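Local coordinates for fuculose-1-phosphate aldolase (Glaciozyma antarctica, PDB 4XXF), which is a zinc-containing member of the AraD-like class II aldolase family, at residues F99-E111 and E162-K174. Residues are numbered along the deposited sequence; the frame is centred on the assembly and turned at random. Where two conformers were deposited one is given.
Sequences FMIHSAIHKARPE and ESGTIAVALQQKK
Arg109 reaches the turn that follows helix 163-170 because its CG sits anti to the carbonyl carbon and its chain, extended at chi2, bends at chi3 (52°), which carries the guanidinium over Gln172. There NH1 gives an almost straight hydrogen bond to Lys173 O (2.9 Å, 173°), the acceptor lying in the guanidinium plane, and a weak, bent one to Gln171 O. The backbone of Gln172, one of the two central residues of a type II' turn from Leu170 to Lys173, covers one face of the group, with its CA 3.5 Å above the plane. Glu111, bent at chi2, takes the edge formed by NE and NH2: both nitrogens of Arg109 donate to the single atom OE2 in a salt bridge. Two waters join the Glu111 carboxylate to Gln172 OE1, and a third accepts from Arg109 NH2.

Farther back along the helices the contact is apolar. Ile105 puts CG2 4.0 Å from Leu170 CD2, the two side chains crossing nearly at right angles, and its CG1 meets Ala167 CB. Where the two backbones come nearest, at Ile101 and Ser163, Ser163 lays CB against Met100 O (3.3 Å) and Ala104 CB, and a water links that carbonyl to Ser163 OG. On the side facing the sheet, the CD1 atoms of Ile101 and Ile166 touch at 3.7 Å. Ile101 and Ile105 also rest on Leu184, and Ile166 on Leu150, so the two helices, crossing at -44° with axes 8.4 Å apart, pack on the central sheet of this AraD-like fold. The Ile101 side chain lies about 6 Å from the zinc ion.

The straight bond to Lys173 O and the two-nitrogen grip on Glu111 fix the buried guanidinium in its rotation; its charge is probably well compensated, and it ties both helix C-terminal ends together.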
ATOM      1  N   PHE A  99     -13.093  -9.396 -25.257  1.00 24.38           N
ATOM      2  CA  PHE A  99     -12.742  -8.658 -26.453  1.00 20.02           C
ATOM      3  C   PHE A  99     -13.976  -8.143 -27.201  1.00 23.01           C
ATOM      4  O   PHE A  99     -13.954  -7.029 -27.726  1.00 21.05           O
ATOM      5  CB  PHE A  99     -11.889  -9.493 -27.413  1.00 21.23           C
ATOM      6  CG  PHE A  99     -11.669  -8.811 -28.733  1.00 20.64           C
ATOM      7  CD1 PHE A  99     -10.747  -7.781 -28.844  1.00 23.66           C
ATOM      8  CD2 PHE A  99     -12.433  -9.145 -29.845  1.00 23.10           C
ATOM      9  CE1 PHE A  99     -10.566  -7.114 -30.045  1.00 21.48           C
ATOM     10  CE2 PHE A  99     -12.257  -8.487 -31.050  1.00 24.27           C
ATOM     11  CZ  PHE A  99     -11.317  -7.469 -31.150  1.00 27.73           C
ATOM     12  N   MET A 100     -15.042  -8.936 -27.256  1.00 23.26           N
ATOM     13  CA  MET A 100     -16.220  -8.541 -28.020  1.00 21.78           C
ATOM     14  C   MET A 100     -16.972  -7.378 -27.370  1.00 19.49           C
ATOM     15  O   MET A 100     -17.700  -6.671 -28.055  1.00 21.78           O
ATOM     16  CB  MET A 100     -17.147  -9.739 -28.236  1.00 25.85           C
ATOM     17  CG  MET A 100     -16.536 -10.815 -29.136  1.00 29.83           C
ATOM     18  SD  MET A 100     -15.962 -10.205 -30.749  1.00 28.17           S
ATOM     19  CE  MET A 100     -17.513  -9.758 -31.528  1.00 32.04           C
ATOM     20  N   ILE A 101     -16.782  -7.154 -26.071  1.00 17.80           N
ATOM     21  CA  ILE A 101     -17.252  -5.899 -25.478  1.00 17.22           C
ATOM     22  C   ILE A 101     -16.543  -4.718 -26.145  1.00 16.76           C
ATOM     23  O   ILE A 101     -17.175  -3.731 -26.551  1.00 18.13           O
ATOM     24  CB  ILE A 101     -17.029  -5.861 -23.957  1.00 17.64           C
ATOM     25  CG1 ILE A 101     -17.952  -6.880 -23.285  1.00 24.99           C
ATOM     26  CG2 ILE A 101     -17.304  -4.466 -23.417  1.00 20.52           C
ATOM     27  CD1 ILE A 101     -17.723  -7.036 -21.792  1.00 25.33           C
ATOM     28  N   HIS A 102     -15.225  -4.816 -26.271  1.00 17.42           N
ATOM     29  CA  HIS A 102     -14.465  -3.760 -26.924  1.00 17.22           C
ATOM     30  C   HIS A 102     -14.865  -3.639 -28.388  1.00 18.34           C
ATOM     31  O   HIS A 102     -15.038  -2.543 -28.908  1.00 18.13           O
ATOM     32  CB  HIS A 102     -12.962  -4.012 -26.818  1.00 16.87           C
ATOM     33  CG  HIS A 102     -12.417  -3.882 -25.431  1.00 17.07           C
ATOM     34  ND1 HIS A 102     -11.181  -3.329 -25.166  1.00 18.08           N
ATOM     35  CD2 HIS A 102     -12.925  -4.256 -24.233  1.00 18.70           C
ATOM     36  CE1 HIS A 102     -10.960  -3.354 -23.865  1.00 19.82           C
ATOM     37  NE2 HIS A 102     -12.002  -3.908 -23.275  1.00 20.83           N
ATOM     38  N   SER A 103     -15.027  -4.775 -29.052  1.00 18.38           N
ATOM     39  CA  SER A 103     -15.333  -4.761 -30.465  1.00 18.94           C
ATOM     40  C   SER A 103     -16.637  -4.007 -30.735  1.00 20.52           C
ATOM     41  O   SER A 103     -16.718  -3.207 -31.678  1.00 22.42           O
ATOM     42  CB  SER A 103     -15.419  -6.185 -31.002  1.00 22.33           C
ATOM     43  OG  SER A 103     -15.629  -6.161 -32.396  1.00 23.74           O
ATOM     44  N   ALA A 104     -17.654  -4.259 -29.911  1.00 20.37           N
ATOM     45  CA  ALA A 104     -18.941  -3.579 -30.057  1.00 20.18           C
ATOM     46  C   ALA A 104     -18.785  -2.068 -29.906  1.00 19.51           C
ATOM     47  O   ALA A 104     -19.363  -1.307 -30.674  1.00 20.39           O
ATOM     48  CB  ALA A 104     -19.956  -4.109 -29.051  1.00 21.35           C
ATOM     49  N   ILE A 105     -17.995  -1.624 -28.932  1.00 18.22           N
ATOM     50  CA  ILE A 105     -17.778  -0.190 -28.773  1.00 17.62           C
ATOM     51  C   ILE A 105     -16.992   0.415 -29.953  1.00 17.89           C
ATOM     52  O   ILE A 105     -17.375   1.465 -30.476  1.00 18.28           O
ATOM     53  CB  ILE A 105     -17.043   0.120 -27.452  1.00 16.29           C
ATOM     54  CG1 ILE A 105     -17.897  -0.301 -26.251  1.00 17.06           C
ATOM     55  CG2 ILE A 105     -16.682   1.608 -27.387  1.00 16.86           C
ATOM     56  CD1 ILE A 105     -17.104  -0.374 -24.940  1.00 16.70           C
ATOM     57  N   HIS A 106     -15.888  -0.227 -30.349  1.00 18.50           N
ATOM     58  CA  HIS A 106     -15.093   0.247 -31.493  1.00 18.88           C
ATOM     59  C   HIS A 106     -15.961   0.364 -32.764  1.00 22.62           C
ATOM     60  O   HIS A 106     -15.766   1.265 -33.587  1.00 22.56           O
ATOM     61  CB  HIS A 106     -13.901  -0.692 -31.788  1.00 19.35           C
ATOM     62  CG  HIS A 106     -12.750  -0.593 -30.825  1.00 18.85           C
ATOM     63  ND1 HIS A 106     -11.948   0.523 -30.711  1.00 20.20           N
ATOM     64  CD2 HIS A 106     -12.210  -1.526 -30.005  1.00 17.03           C
ATOM     65  CE1 HIS A 106     -10.997   0.289 -29.821  1.00 18.53           C
ATOM     66  NE2 HIS A 106     -11.134  -0.950 -29.376  1.00 17.95           N
ATOM     67  N   LYS A 107     -16.914  -0.551 -32.932  1.00 21.60           N
ATOM     68  CA  LYS A 107     -17.776  -0.550 -34.109  1.00 22.14           C
ATOM     69  C   LYS A 107     -18.754   0.614 -34.061  1.00 22.44           C
ATOM     70  O   LYS A 107     -18.998   1.273 -35.071  1.00 30.51           O
ATOM     71  CB  LYS A 107     -18.536  -1.869 -34.209  1.00 24.95           C
ATOM     72  CG  LYS A 107     -19.321  -2.033 -35.499  1.00 32.38           C
ATOM     73  CD  LYS A 107     -20.417  -3.085 -35.359  1.00 39.07           C
ATOM     74  CE  LYS A 107     -19.860  -4.413 -34.877  1.00 41.69           C
ATOM     75  NZ  LYS A 107     -20.713  -5.027 -33.813  1.00 47.13           N
ATOM     76  N   ALA A 108     -19.295   0.870 -32.871  1.00 23.09           N
ATOM     77  CA  ALA A 108     -20.290   1.921 -32.677  1.00 23.38           C
ATOM     78  C   ALA A 108     -19.665   3.304 -32.770  1.00 21.62           C
ATOM     79  O   ALA A 108     -20.290   4.246 -33.246  1.00 25.05           O
ATOM     80  CB  ALA A 108     -20.980   1.754 -31.336  1.00 25.00           C
ATOM     81  N   ARG A 109     -18.433   3.420 -32.281  1.00 21.39           N
ATOM     82  CA  ARG A 109     -17.768   4.719 -32.212  1.00 21.92           C
ATOM     83  C   ARG A 109     -16.421   4.737 -32.929  1.00 22.88           C
ATOM     84  O   ARG A 109     -15.399   4.379 -32.343  1.00 18.78           O
ATOM     85  CB  ARG A 109     -17.596   5.129 -30.754  1.00 21.84           C
ATOM     86  CG  ARG A 109     -18.928   5.301 -30.043  1.00 24.66           C
ATOM     87  CD  ARG A 109     -18.763   5.664 -28.576  1.00 20.50           C
ATOM     88  NE  ARG A 109     -17.880   6.812 -28.363  1.00 18.17           N
ATOM     89  CZ  ARG A 109     -17.578   7.288 -27.162  1.00 16.96           C
ATOM     90  NH1 ARG A 109     -18.121   6.746 -26.080  1.00 18.46           N
ATOM     91  NH2 ARG A 109     -16.740   8.307 -27.043  1.00 17.02           N
ATOM     92  N   PRO A 110     -16.415   5.184 -34.196  1.00 20.99           N
ATOM     93  CA  PRO A 110     -15.207   5.194 -35.027  1.00 21.94           C
ATOM     94  C   PRO A 110     -14.073   6.029 -34.447  1.00 21.19           C
ATOM     95  O   PRO A 110     -12.911   5.736 -34.724  1.00 24.56           O
ATOM     96  CB  PRO A 110     -15.695   5.801 -36.347  1.00 23.81           C
ATOM     97  CG  PRO A 110     -17.147   5.452 -36.399  1.00 30.45           C
ATOM     98  CD  PRO A 110     -17.622   5.531 -34.970  1.00 27.22           C
ATOM     99  N   GLU A 111     -14.403   7.046 -33.657  1.00 21.26           N
ATOM    100  CA  GLU A 111     -13.383   7.916 -33.082  1.00 23.11           C
ATOM    101  C   GLU A 111     -12.679   7.263 -31.895  1.00 18.78           C
ATOM    102  O   GLU A 111     -11.620   7.721 -31.468  1.00 20.32           O
ATOM    103  CB  GLU A 111     -13.992   9.257 -32.652  1.00 20.43           C
ATOM    104  CG  GLU A 111     -14.629   9.267 -31.269  1.00 22.24           C
ATOM    105  CD  GLU A 111     -16.021   8.657 -31.242  1.00 21.92           C
ATOM    106  OE1 GLU A 111     -16.518   8.196 -32.298  1.00 26.56           O
ATOM    107  OE2 GLU A 111     -16.624   8.651 -30.150  1.00 22.90           O
ATOM    108  N   GLU A 162     -23.371  -8.336 -21.541  1.00 57.75           N
ATOM    109  CA  GLU A 162     -23.461  -8.485 -22.989  1.00 55.71           C
ATOM    110  C   GLU A 162     -22.937  -7.217 -23.663  1.00 49.15           C
ATOM    111  O   GLU A 162     -23.164  -6.102 -23.183  1.00 46.91           O
ATOM    112  CB  GLU A 162     -24.904  -8.801 -23.402  1.00 54.88           C
ATOM    113  CG  GLU A 162     -25.121  -9.090 -24.883  1.00 59.07           C
ATOM    114  CD  GLU A 162     -25.253  -7.833 -25.714  1.00 62.33           C
ATOM    115  OE1 GLU A 162     -25.661  -6.794 -25.150  1.00 64.40           O
ATOM    116  OE2 GLU A 162     -24.938  -7.877 -26.924  1.00 66.28           O
ATOM    117  N   SER A 163     -22.224  -7.400 -24.772  1.00 44.25           N
ATOM    118  CA  SER A 163     -21.492  -6.315 -25.421  1.00 37.08           C
ATOM    119  C   SER A 163     -22.385  -5.171 -25.900  1.00 34.08           C
ATOM    120  O   SER A 163     -22.079  -4.003 -25.668  1.00 26.76           O
ATOM    121  CB  SER A 163     -20.682  -6.865 -26.597  1.00 38.75           C
ATOM    122  OG  SER A 163     -21.484  -7.674 -27.439  1.00 47.14           O
ATOM    123  N   GLY A 164     -23.481  -5.505 -26.573  1.00 32.15           N
ATOM    124  CA  GLY A 164     -24.390  -4.492 -27.081  1.00 30.44           C
ATOM    125  C   GLY A 164     -24.980  -3.613 -25.994  1.00 29.10           C
ATOM    126  O   GLY A 164     -25.099  -2.400 -26.158  1.00 27.27           O
ATOM    127  N   THR A 165     -25.353  -4.222 -24.877  1.00 28.32           N
ATOM    128  CA  THR A 165     -25.939  -3.481 -23.771  1.00 26.90           C
ATOM    129  C   THR A 165     -24.943  -2.464 -23.204  1.00 26.04           C
ATOM    130  O   THR A 165     -25.317  -1.336 -22.894  1.00 25.02           O
ATOM    131  CB  THR A 165     -26.418  -4.429 -22.656  1.00 30.37           C
ATOM    132  OG1 THR A 165     -27.464  -5.267 -23.165  1.00 35.42           O
ATOM    133  CG2 THR A 165     -26.955  -3.637 -21.475  1.00 33.67           C
ATOM    134  N   ILE A 166     -23.677  -2.854 -23.089  1.00 23.94           N
ATOM    135  CA  ILE A 166     -22.649  -1.942 -22.583  1.00 22.02           C
ATOM    136  C   ILE A 166     -22.396  -0.786 -23.558  1.00 23.01           C
ATOM    137  O   ILE A 166     -22.316   0.373 -23.148  1.00 19.93           O
ATOM    138  CB  ILE A 166     -21.330  -2.694 -22.290  1.00 23.46           C
ATOM    139  CG1 ILE A 166     -21.520  -3.622 -21.081  1.00 26.45           C
ATOM    140  CG2 ILE A 166     -20.205  -1.713 -22.022  1.00 23.21           C
ATOM    141  CD1 ILE A 166     -20.390  -4.622 -20.857  1.00 29.02           C
ATOM    142  N   ALA A 167     -22.305  -1.086 -24.849  1.00 21.30           N
ATOM    143  CA  ALA A 167     -22.090  -0.038 -25.838  1.00 20.83           C
ATOM    144  C   ALA A 167     -23.253   0.954 -25.838  1.00 19.82           C
ATOM    145  O   ALA A 167     -23.037   2.165 -25.893  1.00 21.33           O
ATOM    146  CB  ALA A 167     -21.899  -0.638 -27.227  1.00 23.32           C
ATOM    147  N   VAL A 168     -24.481   0.444 -25.763  1.00 18.59           N
ATOM    148  CA  VAL A 168     -25.646   1.318 -25.729  1.00 20.73           C
ATOM    149  C   VAL A 168     -25.635   2.188 -24.474  1.00 21.18           C
ATOM    150  O   VAL A 168     -25.908   3.386 -24.541  1.00 23.40           O
ATOM    151  CB  VAL A 168     -26.959   0.510 -25.808  1.00 25.21           C
ATOM    152  CG1 VAL A 168     -28.158   1.375 -25.439  1.00 29.04           C
ATOM    153  CG2 VAL A 168     -27.122  -0.069 -27.202  1.00 29.44           C
ATOM    154  N   ALA A 169     -25.281   1.602 -23.334  1.00 19.59           N
ATOM    155  CA  ALA A 169     -25.266   2.355 -22.087  1.00 19.11           C
ATOM    156  C   ALA A 169     -24.191   3.443 -22.088  1.00 20.32           C
ATOM    157  O   ALA A 169     -24.394   4.521 -21.531  1.00 20.79           O
ATOM    158  CB  ALA A 169     -25.069   1.415 -20.907  1.00 21.04           C
ATOM    159  N   LEU A 170     -23.045   3.154 -22.695  1.00 17.58           N
ATOM    160  CA  LEU A 170     -21.930   4.099 -22.724  1.00 15.81           C
ATOM    161  C   LEU A 170     -22.260   5.371 -23.504  1.00 17.22           C
ATOM    162  O   LEU A 170     -21.785   6.443 -23.159  1.00 17.57           O
ATOM    163  CB  LEU A 170     -20.688   3.434 -23.331  1.00 16.90           C
ATOM    164  CG  LEU A 170     -19.421   4.286 -23.452  1.00 16.08           C
ATOM    165  CD1 LEU A 170     -18.868   4.626 -22.079  1.00 17.59           C
ATOM    166  CD2 LEU A 170     -18.373   3.553 -24.274  1.00 18.24           C
ATOM    167  N   GLN A 171     -23.071   5.228 -24.545  1.00 18.63           N
ATOM    168  CA  GLN A 171     -23.358   6.350 -25.433  0.58 18.91           C
ATOM    169  C   GLN A 171     -22.041   6.998 -25.892  1.00 17.67           C
ATOM    170  O   GLN A 171     -21.092   6.316 -26.271  1.00 18.63           O
ATOM    171  CB  GLN A 171     -24.268   7.374 -24.732  0.58 21.74           C
ATOM    172  CG  GLN A 171     -25.537   6.775 -24.117  0.58 21.88           C
ATOM    173  CD  GLN A 171     -26.433   7.819 -23.465  0.58 22.54           C
ATOM    174  OE1 GLN A 171     -26.001   8.936 -23.177  0.58 26.46           O
ATOM    175  NE2 GLN A 171     -27.690   7.456 -23.230  0.58 26.42           N
ATOM    176  N   GLN A 172     -21.971   8.327 -25.815  1.00 18.80           N
ATOM    177  CA  GLN A 172     -20.764   9.038 -26.246  1.00 17.89           C
ATOM    178  C   GLN A 172     -19.842   9.431 -25.083  1.00 17.99           C
ATOM    179  O   GLN A 172     -18.960  10.277 -25.241  1.00 19.08           O
ATOM    180  CB  GLN A 172     -21.149  10.293 -27.043  1.00 19.23           C
ATOM    181  CG  GLN A 172     -22.046  10.029 -28.255  1.00 24.15           C
ATOM    182  CD  GLN A 172     -21.401   9.105 -29.265  1.00 25.19           C
ATOM    183  OE1 GLN A 172     -20.243   9.284 -29.638  1.00 28.16           O
ATOM    184  NE2 GLN A 172     -22.150   8.099 -29.708  1.00 30.65           N
ATOM    185  N   LYS A 173     -20.041   8.809 -23.927  1.00 14.72           N
ATOM    186  CA  LYS A 173     -19.302   9.177 -22.717  1.00 14.01           C
ATOM    187  C   LYS A 173     -17.912   8.546 -22.660  1.00 14.60           C
ATOM    188  O   LYS A 173     -17.622   7.620 -23.408  1.00 14.64           O
ATOM    189  CB  LYS A 173     -20.133   8.810 -21.489  1.00 16.26           C
ATOM    190  CG  LYS A 173     -21.446   9.613 -21.436  1.00 17.80           C
ATOM    191  CD  LYS A 173     -22.263   9.346 -20.187  1.00 21.62           C
ATOM    192  CE  LYS A 173     -23.473  10.271 -20.118  1.00 21.96           C
ATOM    193  NZ  LYS A 173     -24.467   9.906 -21.156  1.00 33.72           N
ATOM    194  N   LYS A 174     -17.045   9.072 -21.794  1.00 12.94           N
ATOM    195  CA  LYS A 174     -15.652   8.613 -21.750  1.00 12.37           C
ATOM    196  C   LYS A 174     -15.457   7.364 -20.900  1.00 11.71           C
ATOM    197  O   LYS A 174     -14.415   6.711 -20.982  1.00 12.13           O
ATOM    198  CB  LYS A 174     -14.712   9.706 -21.219  1.00 13.28           C
ATOM    199  CG  LYS A 174     -15.015  10.164 -19.790  1.00 13.72           C
ATOM    200  CD  LYS A 174     -13.846  10.955 -19.175  1.00 12.37           C
ATOM    201  CE  LYS A 174     -13.463  12.182 -19.979  1.00 13.49           C
ATOM    202  NZ  LYS A 174     -14.497  13.244 -19.911  1.00 14.90           N
TER
HETATM  203  O   HOH W   1     -19.564  -7.552 -30.014  1.00 33.55           O
HETATM  204  O   HOH W   2     -15.527   9.916 -25.039  1.00 18.57           O
HETATM  205  O   HOH W   3     -19.311   8.275 -32.163  1.00 29.55           O
HETATM  206  O   HOH W   4     -18.086  11.097 -29.252  1.00 51.08           O